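Local coordinates for protein aminotransferase (Psychrobacter arcticus 273-4, PDB 3IF2) that probably works as a pyridoxal-phosphate-dependent aminotransferase, perhaps moving amino groups between valine and pyruvate, at residues A43-V48 / K334-K339; A365-L370 / C414-I419. All coordinates share one frame; numbering follows the deposited sequence.

Contact 1: A43-V48 / K334-K339; sequences AKIDAV and KPFYQK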
ATOM      1  N   ALA A  43      19.426   7.015  -9.090  1.00 35.30           N
ATOM      2  CA  ALA A  43      20.884   6.754  -8.934  1.00 34.50           C
ATOM      3  C   ALA A  43      21.337   6.648  -7.478  1.00 33.64           C
ATOM      4  O   ALA A  43      20.621   7.090  -6.595  1.00 32.40           O
ATOM      5  CB  ALA A  43      21.675   7.875  -9.605  1.00 33.77           C
ATOM      6  N   LYS A  44      22.526   6.077  -7.253  1.00 34.18           N
ATOM      7  CA  LYS A  44      23.156   6.003  -5.917  1.00 34.90           C
ATOM      8  C   LYS A  44      24.074   7.223  -5.775  1.00 35.08           C
ATOM      9  O   LYS A  44      25.222   7.184  -6.217  1.00 36.24           O
ATOM     10  CB  LYS A  44      23.964   4.695  -5.727  1.00 35.08           C
ATOM     11  N   ILE A  45      23.563   8.314  -5.191  1.00 34.82           N
ATOM     12  CA  ILE A  45      24.349   9.567  -5.022  1.00 34.47           C
ATOM     13  C   ILE A  45      24.961   9.602  -3.609  1.00 34.45           C
ATOM     14  O   ILE A  45      24.261   9.776  -2.620  1.00 35.75           O
ATOM     15  CB  ILE A  45      23.490  10.811  -5.311  1.00 33.45           C
ATOM     16  CG1 ILE A  45      22.745  10.659  -6.677  1.00 33.05           C
ATOM     17  CG2 ILE A  45      24.371  12.028  -5.304  1.00 31.79           C
ATOM     18  CD1 ILE A  45      21.819  11.826  -7.033  1.00 32.45           C
ATOM     19  N   ASP A  46      26.268   9.408  -3.515  1.00 35.01           N
ATOM     20  CA  ASP A  46      26.961   9.314  -2.198  1.00 34.90           C
ATOM     21  C   ASP A  46      26.606  10.410  -1.202  1.00 33.39           C
ATOM     22  O   ASP A  46      26.374  10.107  -0.026  1.00 33.68           O
ATOM     23  CB  ASP A  46      28.503   9.255  -2.370  1.00 35.76           C
ATOM     24  CG  ASP A  46      28.995   7.967  -3.068  1.00 36.99           C
ATOM     25  OD1 ASP A  46      28.252   6.962  -3.096  1.00 38.53           O
ATOM     26  OD2 ASP A  46      30.137   7.954  -3.584  1.00 36.89           O
ATOM     27  N   ALA A  47      26.536  11.660  -1.672  1.00 31.66           N
ATOM     28  CA  ALA A  47      26.237  12.795  -0.791  1.00 31.30           C
ATOM     29  C   ALA A  47      24.841  12.679  -0.182  1.00 31.60           C
ATOM     30  O   ALA A  47      24.659  13.065   0.959  1.00 31.99           O
ATOM     31  CB  ALA A  47      26.407  14.123  -1.498  1.00 29.90           C
ATOM     32  N   VAL A  48      23.891  12.112  -0.940  1.00 30.98           N
ATOM     33  CA  VAL A  48      22.516  11.909  -0.498  1.00 31.08           C
ATOM     34  C   VAL A  48      22.430  10.827   0.581  1.00 31.19           C
ATOM     35  O   VAL A  48      21.754  10.999   1.589  1.00 29.99           O
ATOM     36  CB  VAL A  48      21.558  11.525  -1.689  1.00 31.05           C
ATOM     37  CG1 VAL A  48      20.149  11.253  -1.180  1.00 30.84           C
ATOM     38  CG2 VAL A  48      21.530  12.623  -2.761  1.00 30.05           C
ATOM     39  N   LYS A 334      19.843  17.380  -8.499  1.00 32.44           N
ATOM     40  CA  LYS A 334      19.675  18.108  -9.789  1.00 33.51           C
ATOM     41  C   LYS A 334      20.953  18.155 -10.634  1.00 33.93           C
ATOM     42  O   LYS A 334      20.898  17.788 -11.811  1.00 35.57           O
ATOM     43  CB  LYS A 334      19.066  19.503  -9.575  1.00 34.63           C
ATOM     44  CG  LYS A 334      18.905  20.455 -10.799  1.00 35.65           C
ATOM     45  CD  LYS A 334      18.172  21.739 -10.283  1.00 36.27           C
ATOM     46  CE  LYS A 334      18.079  22.936 -11.250  1.00 37.32           C
ATOM     47  NZ  LYS A 334      17.123  24.030 -10.728  1.00 37.00           N
ATOM     48  N   PRO A 335      22.103  18.536 -10.034  1.00 33.09           N
ATOM     49  CA  PRO A 335      23.334  18.524 -10.826  1.00 32.86           C
ATOM     50  C   PRO A 335      23.812  17.124 -11.251  1.00 32.75           C
ATOM     51  O   PRO A 335      24.316  16.978 -12.370  1.00 32.93           O
ATOM     52  CB  PRO A 335      24.353  19.210  -9.891  1.00 32.64           C
ATOM     53  CG  PRO A 335      23.500  20.062  -8.980  1.00 32.57           C
ATOM     54  CD  PRO A 335      22.359  19.132  -8.710  1.00 32.73           C
ATOM     55  N   PHE A 336      23.669  16.119 -10.384  1.00 32.18           N
ATOM     56  CA  PHE A 336      24.061  14.749 -10.726  1.00 31.66           C
ATOM     57  C   PHE A 336      23.420  14.334 -12.049  1.00 33.05           C
ATOM     58  O   PHE A 336      24.141  13.948 -12.976  1.00 32.98           O
ATOM     59  CB  PHE A 336      23.679  13.742  -9.634  1.00 31.49           C
ATOM     60  CG  PHE A 336      24.031  12.337  -9.983  1.00 31.54           C
ATOM     61  CD1 PHE A 336      25.277  11.826  -9.674  1.00 31.45           C
ATOM     62  CD2 PHE A 336      23.129  11.527 -10.679  1.00 31.93           C
ATOM     63  CE1 PHE A 336      25.640  10.517 -10.042  1.00 31.29           C
ATOM     64  CE2 PHE A 336      23.485  10.224 -11.050  1.00 32.06           C
ATOM     65  CZ  PHE A 336      24.756   9.726 -10.731  1.00 31.86           C
ATOM     66  N   TYR A 337      22.084  14.444 -12.132  1.00 33.32           N
ATOM     67  CA  TYR A 337      21.353  14.060 -13.354  1.00 34.11           C
ATOM     68  C   TYR A 337      21.647  14.924 -14.597  1.00 35.66           C
ATOM     69  O   TYR A 337      21.636  14.393 -15.715  1.00 36.46           O
ATOM     70  CB  TYR A 337      19.837  13.897 -13.115  1.00 33.44           C
ATOM     71  CG  TYR A 337      19.510  12.764 -12.154  1.00 32.81           C
ATOM     72  CD1 TYR A 337      19.748  11.441 -12.511  1.00 32.76           C
ATOM     73  CD2 TYR A 337      18.948  13.015 -10.897  1.00 32.89           C
ATOM     74  CE1 TYR A 337      19.465  10.392 -11.639  1.00 33.72           C
ATOM     75  CE2 TYR A 337      18.658  11.969 -10.002  1.00 33.50           C
ATOM     76  CZ  TYR A 337      18.920  10.663 -10.384  1.00 34.05           C
ATOM     77  OH  TYR A 337      18.638   9.632  -9.536  1.00 35.34           O
ATOM     78  N   GLN A 338      21.922  16.214 -14.431  1.00 37.18           N
ATOM     79  CA  GLN A 338      22.273  17.043 -15.595  1.00 39.16           C
ATOM     80  C   GLN A 338      23.576  16.575 -16.256  1.00 39.49           C
ATOM     81  O   GLN A 338      23.639  16.456 -17.492  1.00 41.03           O
ATOM     82  CB  GLN A 338      22.351  18.531 -15.274  1.00 40.33           C
ATOM     83  CG  GLN A 338      22.802  19.341 -16.518  1.00 42.26           C
ATOM     84  CD  GLN A 338      22.393  20.777 -16.494  1.00 43.47           C
ATOM     85  OE1 GLN A 338      22.186  21.372 -15.430  1.00 44.03           O
ATOM     86  NE2 GLN A 338      22.265  21.357 -17.685  1.00 44.71           N
ATOM     87  N   LYS A 339      24.601  16.344 -15.444  1.00 38.90           N
ATOM     88  CA  LYS A 339      25.880  15.822 -15.933  1.00 38.24           C
ATOM     89  C   LYS A 339      25.738  14.425 -16.588  1.00 38.48           C
ATOM     90  O   LYS A 339      26.367  14.151 -17.605  1.00 38.74           O
ATOM     91  CB  LYS A 339      26.927  15.832 -14.812  1.00 37.97           C
ATOM     92  CG  LYS A 339      27.356  17.264 -14.434  1.00 38.57           C
ATOM     93  CD  LYS A 339      28.505  17.334 -13.410  1.00 38.96           C
ATOM     94  CE  LYS A 339      28.037  17.304 -11.950  1.00 39.04           C
ATOM     95  NZ  LYS A 339      29.182  17.569 -11.022  1.00 37.80           N
TER
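Ala43 and Ile45 pack against Phe336 and Tyr337, joining the loop that leads into helix 46-60 to one turn of the long helix 324-351 of this class I/II aminotransferase, a pyridoxal-phosphate enzyme of fold type I. Ile45 sits at the N-cap position of its helix. Its CG1 branch is anti to the carbonyl carbon (chi1 -50°) and lies over one face of the Phe336 ring, 4.0 Å from the centroid and 15° off the normal, a CH-pi contact. From there CD1 runs on toward the root of the ring, 3.7 Å from Phe336 CG, and also comes obliquely to Tyr337 CE2, a looser contact at 4.3 Å. Ala43 brings its methyl obliquely to the far part of the same phenyl, where CB is 3.3 Å from Phe336 CE2.

The two aromatic side chains leave consecutive helix positions. Phe336 CG is anti to its backbone N, which sets the Phe336 ring under Ile45 CG1, with its CD2 3.8 Å above the Tyr337 ring plane, off toward the rim. Tyr337 also touches Pro42, Ile255 and Tyr257, and its side chain is about 6 Å from that of the cofactor-binding Lys276. Its hydroxyl accepts one backbone hydrogen bond: Ala43 N, near the ring plane at the edge, donates to Tyr337 OH at 2.8 Å, with an N-H...O angle of 158°.

Contact 2: A365-L370 / C414-I419; sequences AIFLWL and CIRMSI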
ATOM      1  N   ALA A 365      13.589  15.004 -15.155  1.00 34.49           N
ATOM      2  CA  ALA A 365      13.484  13.568 -14.894  1.00 34.11           C
ATOM      3  C   ALA A 365      14.834  12.872 -15.174  1.00 34.37           C
ATOM      4  O   ALA A 365      15.835  13.548 -15.394  1.00 34.54           O
ATOM      5  CB  ALA A 365      12.308  12.934 -15.675  1.00 34.22           C
ATOM      6  N   ILE A 366      14.848  11.544 -15.200  1.00 34.43           N
ATOM      7  CA  ILE A 366      16.087  10.759 -15.217  1.00 34.28           C
ATOM      8  C   ILE A 366      16.249   9.864 -16.442  1.00 34.20           C
ATOM      9  O   ILE A 366      16.922   8.824 -16.379  1.00 35.28           O
ATOM     10  CB  ILE A 366      16.156   9.928 -13.878  1.00 34.76           C
ATOM     11  CG1 ILE A 366      15.049   8.851 -13.784  1.00 34.98           C
ATOM     12  CG2 ILE A 366      16.044  10.885 -12.660  1.00 33.89           C
ATOM     13  CD1 ILE A 366      15.145   7.933 -12.543  1.00 34.91           C
ATOM     14  N   PHE A 367      15.655  10.285 -17.556  1.00 34.15           N
ATOM     15  CA  PHE A 367      15.643   9.519 -18.806  1.00 33.45           C
ATOM     16  C   PHE A 367      15.953  10.371 -20.013  1.00 32.32           C
ATOM     17  O   PHE A 367      15.699  11.575 -19.993  1.00 30.48           O
ATOM     18  CB  PHE A 367      14.240   8.951 -19.083  1.00 34.17           C
ATOM     19  CG  PHE A 367      13.612   8.262 -17.919  1.00 34.55           C
ATOM     20  CD1 PHE A 367      13.990   6.964 -17.568  1.00 34.96           C
ATOM     21  CD2 PHE A 367      12.627   8.903 -17.165  1.00 35.02           C
ATOM     22  CE1 PHE A 367      13.406   6.313 -16.467  1.00 34.73           C
ATOM     23  CE2 PHE A 367      12.031   8.255 -16.060  1.00 34.81           C
ATOM     24  CZ  PHE A 367      12.421   6.959 -15.718  1.00 34.49           C
ATOM     25  N   LEU A 368      16.507   9.735 -21.048  1.00 32.41           N
ATOM     26  CA  LEU A 368      16.598  10.335 -22.396  1.00 33.91           C
ATOM     27  C   LEU A 368      15.577   9.561 -23.299  1.00 34.57           C
ATOM     28  O   LEU A 368      15.459   8.315 -23.231  1.00 34.78           O
ATOM     29  CB  LEU A 368      18.025  10.335 -22.977  1.00 33.63           C
ATOM     30  CG  LEU A 368      18.997  11.389 -22.401  1.00 33.51           C
ATOM     31  CD1 LEU A 368      20.386  11.163 -22.925  1.00 33.40           C
ATOM     32  CD2 LEU A 368      18.568  12.806 -22.696  1.00 33.20           C
ATOM     33  N   TRP A 369      14.838  10.315 -24.103  1.00 34.68           N
ATOM     34  CA  TRP A 369      13.819   9.788 -25.018  1.00 35.36           C
ATOM     35  C   TRP A 369      14.366   9.976 -26.428  1.00 34.78           C
ATOM     36  O   TRP A 369      14.484  11.112 -26.889  1.00 33.23           O
ATOM     37  CB  TRP A 369      12.526  10.556 -24.789  1.00 35.81           C
ATOM     38  CG  TRP A 369      11.321  10.160 -25.587  1.00 36.24           C
ATOM     39  CD1 TRP A 369      10.723  10.884 -26.580  1.00 36.15           C
ATOM     40  CD2 TRP A 369      10.536   8.984 -25.427  1.00 36.21           C
ATOM     41  NE1 TRP A 369       9.630  10.228 -27.048  1.00 35.74           N
ATOM     42  CE2 TRP A 369       9.493   9.051 -26.368  1.00 35.59           C
ATOM     43  CE3 TRP A 369      10.620   7.863 -24.587  1.00 36.21           C
ATOM     44  CZ2 TRP A 369       8.525   8.052 -26.486  1.00 36.04           C
ATOM     45  CZ3 TRP A 369       9.655   6.856 -24.712  1.00 35.62           C
ATOM     46  CH2 TRP A 369       8.624   6.965 -25.656  1.00 35.83           C
ATOM     47  N   LEU A 370      14.714   8.852 -27.068  1.00 34.65           N
ATOM     48  CA  LEU A 370      15.360   8.810 -28.382  1.00 35.43           C
ATOM     49  C   LEU A 370      14.340   8.477 -29.458  1.00 36.24           C
ATOM     50  O   LEU A 370      13.585   7.520 -29.285  1.00 36.14           O
ATOM     51  CB  LEU A 370      16.479   7.748 -28.401  1.00 35.46           C
ATOM     52  CG  LEU A 370      17.828   8.039 -27.708  1.00 35.53           C
ATOM     53  CD1 LEU A 370      17.680   8.699 -26.369  1.00 35.03           C
ATOM     54  CD2 LEU A 370      18.648   6.760 -27.572  1.00 35.51           C
ATOM     55  N   CYS A 414      10.365   5.254 -31.027  1.00 33.51           N
ATOM     56  CA  CYS A 414      11.147   5.771 -29.909  1.00 33.58           C
ATOM     57  C   CYS A 414      11.524   4.752 -28.847  1.00 33.38           C
ATOM     58  O   CYS A 414      10.972   3.647 -28.818  1.00 32.55           O
ATOM     59  CB  CYS A 414      10.430   6.969 -29.281  1.00 33.91           C
ATOM     60  SG  CYS A 414      10.062   8.209 -30.486  1.00 34.11           S
ATOM     61  N   ILE A 415      12.534   5.109 -28.039  1.00 33.47           N
ATOM     62  CA  ILE A 415      12.925   4.316 -26.866  1.00 34.00           C
ATOM     63  C   ILE A 415      13.181   5.225 -25.656  1.00 34.93           C
ATOM     64  O   ILE A 415      13.549   6.389 -25.830  1.00 36.03           O
ATOM     65  CB  ILE A 415      14.134   3.333 -27.128  1.00 33.90           C
ATOM     66  CG1 ILE A 415      15.483   4.059 -27.288  1.00 33.97           C
ATOM     67  CG2 ILE A 415      13.839   2.395 -28.340  1.00 31.98           C
ATOM     68  CD1 ILE A 415      16.654   3.100 -27.606  1.00 33.80           C
ATOM     69  N   ARG A 416      12.920   4.707 -24.451  1.00 35.19           N
ATOM     70  CA  ARG A 416      13.277   5.392 -23.194  1.00 35.56           C
ATOM     71  C   ARG A 416      14.575   4.731 -22.686  1.00 35.79           C
ATOM     72  O   ARG A 416      14.688   3.486 -22.680  1.00 35.05           O
ATOM     73  CB  ARG A 416      12.187   5.280 -22.129  1.00 35.51           C
ATOM     74  CG  ARG A 416      12.390   6.217 -20.961  1.00 36.01           C
ATOM     75  CD  ARG A 416      11.490   5.848 -19.795  1.00 36.26           C
ATOM     76  NE  ARG A 416      11.878   4.606 -19.146  1.00 36.53           N
ATOM     77  CZ  ARG A 416      11.201   4.014 -18.160  1.00 36.30           C
ATOM     78  NH1 ARG A 416      10.080   4.542 -17.658  1.00 35.60           N
ATOM     79  NH2 ARG A 416      11.669   2.882 -17.651  1.00 36.88           N
HETATM   80  N   MSE A 417      15.529   5.572 -22.277  1.00 36.12           N
HETATM   81  CA  MSE A 417      16.846   5.151 -21.772  1.00 36.56           C
HETATM   82  C   MSE A 417      17.101   5.815 -20.429  1.00 36.66           C
HETATM   83  O   MSE A 417      16.958   7.023 -20.323  1.00 36.45           O
HETATM   84  CB  MSE A 417      17.919   5.607 -22.755  1.00 36.31           C
HETATM   85  CG  MSE A 417      19.317   5.123 -22.423  1.00 36.34           C
HETATM   86 SE   MSE A 417      20.615   5.764 -23.691  0.75 34.70          SE
HETATM   87  CE  MSE A 417      20.479   7.616 -23.216  1.00 34.53           C
ATOM     88  N   SER A 418      17.481   5.045 -19.416  1.00 37.75           N
ATOM     89  CA  SER A 418      17.757   5.624 -18.096  1.00 38.55           C
ATOM     90  C   SER A 418      19.167   6.232 -18.026  1.00 37.36           C
ATOM     91  O   SER A 418      20.154   5.548 -18.307  1.00 36.99           O
ATOM     92  CB  SER A 418      17.600   4.599 -16.971  1.00 39.81           C
ATOM     93  OG  SER A 418      17.892   5.233 -15.704  1.00 42.24           O
ATOM     94  N   ILE A 419      19.247   7.517 -17.677  1.00 36.67           N
ATOM     95  CA  ILE A 419      20.544   8.175 -17.428  1.00 36.85           C
ATOM     96  C   ILE A 419      20.931   8.148 -15.928  1.00 37.17           C
ATOM     97  O   ILE A 419      21.893   8.792 -15.562  1.00 37.73           O
ATOM     98  CB  ILE A 419      20.703   9.573 -18.142  1.00 36.56           C
ATOM     99  CG1 ILE A 419      19.628  10.610 -17.748  1.00 36.06           C
ATOM    100  CG2 ILE A 419      20.742   9.347 -19.672  1.00 36.66           C
ATOM    101  CD1 ILE A 419      19.665  11.047 -16.297  1.00 35.65           C
TER
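Phe367 and Arg416 meet on one face of an antiparallel strand pair in the six-stranded mixed sheet of this fold type I aminotransferase, separate from the eight-stranded one. Strands 367-370 and 414-418 run at 157° to each other. Leu368 with Met417 and Leu370 with Ile415 are hydrogen-bonded pairs, as in Leu368 N to Met417 O at 2.8 Å, and Ile419 N continues the pairing to Ile366 O.

Arg416 can be followed outward. Its CB lies in the plane of the Trp369 indole, at the edge, 3.9 Å from Trp369 CE3. CG then passes Phe367 CB at 3.8 Å. Beyond it CD enters the space over the phenyl face, 3.5 Å from Phe367 CD1, and the bend at chi3 (70°) turns the tip along the ring. NE comes within 3.5 Å of Phe367 CE1, and the guanidinium centre sits above that same carbon. The result is a flat stack, centres 4.2 Å apart and planes at 13°, which should restrain rotation of the guanidinium. NH1 hydrogen-bonds to Asn217 OD1, and NH2 makes a weak hydrogen bond to Gly38 O. Since Asn217 binds pyridoxal phosphate, this placement is consistent with the arginine that receives the substrate alpha-carboxylate in aspartate aminotransferases.

Farther along this face, Cys414 CB lies over one face of the six-membered ring of Trp369, toward its rim, 3.6 Å from Trp369 CZ2, while Trp369 NE1 hydrogen-bonds to Tyr189 OH. On the reverse face, Leu368 CD1 meets CE of Met417, a selenomethionine, at 3.6 Å, with Ile419 CG2 against the same leucine. Leu368 and Ile419 rest on Ala344, and Leu370 on Leu348, of helix 324-351; in the sheet, strand 357-360 flanks 367-372, and strand 394-395 flanks 414-418.

How the contacts relate
From the N terminus, the chain first passes 43-48 and enters helix 46-60, and contact 1 closes only when helix 324-351 arrives. The 285 residues between its segments include the eight-stranded mixed sheet and Lys276 of the cofactor site. Contact 2 opens later, at 365-370, and closes a 43-residue excursion holding helix 379-388 and short strands. The two loops are therefore in series, neither nested nor crossed. They nevertheless touch in space: Tyr337 CE1 lies 3.6 Å from Ile366 CG2, and Tyr337 CD1 lies 3.8 Å from Ile419 CD1. Through Tyr337, helix 324-351 packs against both the loop before helix 46-60 and the residues flanking the strand pair, Ile366 before strand 367-372 and Ile419 after strand 414-418.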